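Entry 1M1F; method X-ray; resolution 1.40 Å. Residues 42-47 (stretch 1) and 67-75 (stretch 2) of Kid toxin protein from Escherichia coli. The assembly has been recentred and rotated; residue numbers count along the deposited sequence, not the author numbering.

Stretch 1, residues 42-47: VVPVTS
Stretch 2, residues 67-75: RTTGVVRCD

Two segments of the Kid toxin chain meet as neighbouring antiparallel β-strands, a short backbone ladder flanked by valine packing on one face and a threonine-arginine cluster on the other. Strand 42-46 runs against strand 71-73 at 142° between N-to-C directions, with an axial closest approach of 4.7 Å.

The register follows from two bridges. Thr46 and Val71 form the hydrogen-bonded pair (CA-CA 5.5 Å): Thr46 N donates to Val71 O at 3.0 Å, and Val71 N to Thr46 O at 2.8 Å. Val45 and Val72 form the non-hydrogen-bonded pair, CA-CA 4.5 Å, where Val45 CA approaches Val71 O at 3.2 Å in a CA-H...O contact. Proline lacks an amide hydrogen, so Pro44 can only accept; Arg73 N reaches Pro44 O at 2.8 Å, almost linear at 174°. The backbone is extended, for example φ/ψ -106/132 at Val45 and -133/149 at Val71, with Arg73 at -92/89.

Alternation sorts the side chains. Val45 and Val72, both t, share one face, CG2 to CG2 at 4.4 Å; Val43 (m) packs more tightly, its CG2 3.4 Å from Val72 CG1. On the other face, Thr46 (p) places OG1 3.5 Å from CG2 of Val71 (m) and 3.6 Å from Arg73 CG. One water joins Thr46 OG1 (2.7 Å) to Arg73 NH1 (2.9 Å), accepting from the latter. Arg73, m at chi1 through chi3, leads its end away from the first strand to a salt bridge with Asp75 (chi1 p): NE to OD1 is 3.0 Å, NH2 to OD2 2.7 Å.

Gly70 lets the chain enter the ladder. Its φ/ψ of 109/-151 calls for glycine, and a CB would lie 2.2 Å from Thr46 O; instead, Gly70 CA makes a CA-H...O contact with Thr46 O at 3.2 Å.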

# COMPACT_ATOMS: atom_id res chain seq x y z
N VAL A 42 -5.77 1.74 -0.87
CA VAL A 42 -6.73 1.68 0.21
C VAL A 42 -6.09 1.14 1.49
O VAL A 42 -5.03 0.52 1.45
CB VAL A 42 -7.94 0.75 -0.15
CG1 VAL A 42 -8.50 1.11 -1.51
CG2 VAL A 42 -7.55 -0.72 -0.11
N VAL A 43 -6.74 1.41 2.62
CA VAL A 43 -6.36 0.80 3.89
C VAL A 43 -7.60 0.10 4.46
O VAL A 43 -8.72 0.62 4.35
CB VAL A 43 -5.75 1.79 4.89
CG1 VAL A 43 -4.32 2.11 4.50
CG2 VAL A 43 -6.58 3.06 5.02
N PRO A 44 -7.43 -1.08 5.04
CA PRO A 44 -8.59 -1.85 5.51
C PRO A 44 -9.13 -1.43 6.86
O PRO A 44 -8.41 -0.90 7.71
CB PRO A 44 -8.03 -3.26 5.61
CG PRO A 44 -6.59 -3.05 5.96
CD PRO A 44 -6.16 -1.78 5.30
N VAL A 45 -10.42 -1.69 7.06
CA VAL A 45 -11.10 -1.47 8.33
C VAL A 45 -11.34 -2.82 8.99
O VAL A 45 -11.79 -3.76 8.33
CB VAL A 45 -12.46 -0.79 8.11
CG1 VAL A 45 -13.23 -0.65 9.41
CG2 VAL A 45 -12.27 0.55 7.44
N THR A 46 -11.00 -2.91 10.27
CA THR A 46 -11.21 -4.13 11.06
C THR A 46 -11.95 -3.78 12.33
O THR A 46 -12.11 -2.62 12.68
CB THR A 46 -9.87 -4.77 11.49
OG1 THR A 46 -9.14 -3.88 12.35
CG2 THR A 46 -8.96 -5.01 10.31
N SER A 47 -12.40 -4.79 13.06
CA SER A 47 -12.93 -4.53 14.38
C SER A 47 -11.70 -4.44 15.29
O SER A 47 -11.49 -3.45 15.99
CB SER A 47 -13.85 -5.65 14.85
OG SER A 47 -13.10 -6.69 15.45
N ARG A 67 -21.68 4.92 9.35
CA ARG A 67 -22.28 3.62 9.60
C ARG A 67 -21.20 2.58 9.90
O ARG A 67 -21.39 1.71 10.75
CB ARG A 67 -23.09 3.18 8.41
N THR A 68 -20.09 2.65 9.18
CA THR A 68 -19.01 1.68 9.34
C THR A 68 -18.38 1.78 10.72
O THR A 68 -18.08 2.87 11.18
CB THR A 68 -17.95 1.93 8.27
OG1 THR A 68 -18.52 1.73 6.97
CG2 THR A 68 -16.83 0.91 8.35
N THR A 69 -18.18 0.63 11.36
CA THR A 69 -17.57 0.58 12.69
C THR A 69 -16.16 0.02 12.63
O THR A 69 -15.74 -0.57 11.63
CB THR A 69 -18.41 -0.29 13.64
OG1 THR A 69 -18.57 -1.60 13.08
CG2 THR A 69 -19.84 0.25 13.78
N GLY A 70 -15.43 0.20 13.72
CA GLY A 70 -14.11 -0.39 13.84
C GLY A 70 -12.98 0.61 13.78
O GLY A 70 -13.13 1.76 14.20
N VAL A 71 -11.85 0.14 13.28
CA VAL A 71 -10.66 0.97 13.19
C VAL A 71 -10.05 0.83 11.81
O VAL A 71 -10.15 -0.23 11.17
CB VAL A 71 -9.59 0.58 14.25
CG1 VAL A 71 -10.13 0.78 15.66
CG2 VAL A 71 -9.12 -0.86 14.08
N VAL A 72 -9.42 1.90 11.36
CA VAL A 72 -8.70 1.89 10.10
C VAL A 72 -7.27 1.45 10.37
O VAL A 72 -6.57 2.04 11.20
CB VAL A 72 -8.67 3.30 9.47
CG1 VAL A 72 -7.94 3.26 8.12
CG2 VAL A 72 -10.07 3.87 9.34
N ARG A 73 -6.83 0.41 9.67
CA ARG A 73 -5.48 -0.13 9.85
C ARG A 73 -4.54 0.55 8.87
O ARG A 73 -4.32 0.07 7.75
CB ARG A 73 -5.50 -1.65 9.68
CG ARG A 73 -6.23 -2.36 10.81
CD ARG A 73 -5.49 -2.32 12.14
NE ARG A 73 -4.07 -2.67 12.00
CZ ARG A 73 -3.53 -3.81 12.42
NH1 ARG A 73 -4.26 -4.73 13.04
NH2 ARG A 73 -2.23 -4.04 12.24
N CYS A 74 -3.97 1.67 9.31
CA CYS A 74 -3.16 2.51 8.44
C CYS A 74 -1.82 1.88 8.09
O CYS A 74 -1.14 2.35 7.18
CB CYS A 74 -2.93 3.88 9.08
SG CYS A 74 -4.44 4.79 9.47
N ASP A 75 -1.46 0.83 8.82
CA ASP A 75 -0.23 0.10 8.55
C ASP A 75 -0.35 -0.91 7.41
O ASP A 75 0.65 -1.54 7.07
CB ASP A 75 0.30 -0.59 9.81
CG ASP A 75 -0.75 -1.42 10.54
OD1 ASP A 75 -1.96 -1.24 10.34
OD2 ASP A 75 -0.41 -2.29 11.38
O HOH W 1 -7.02 -4.63 13.81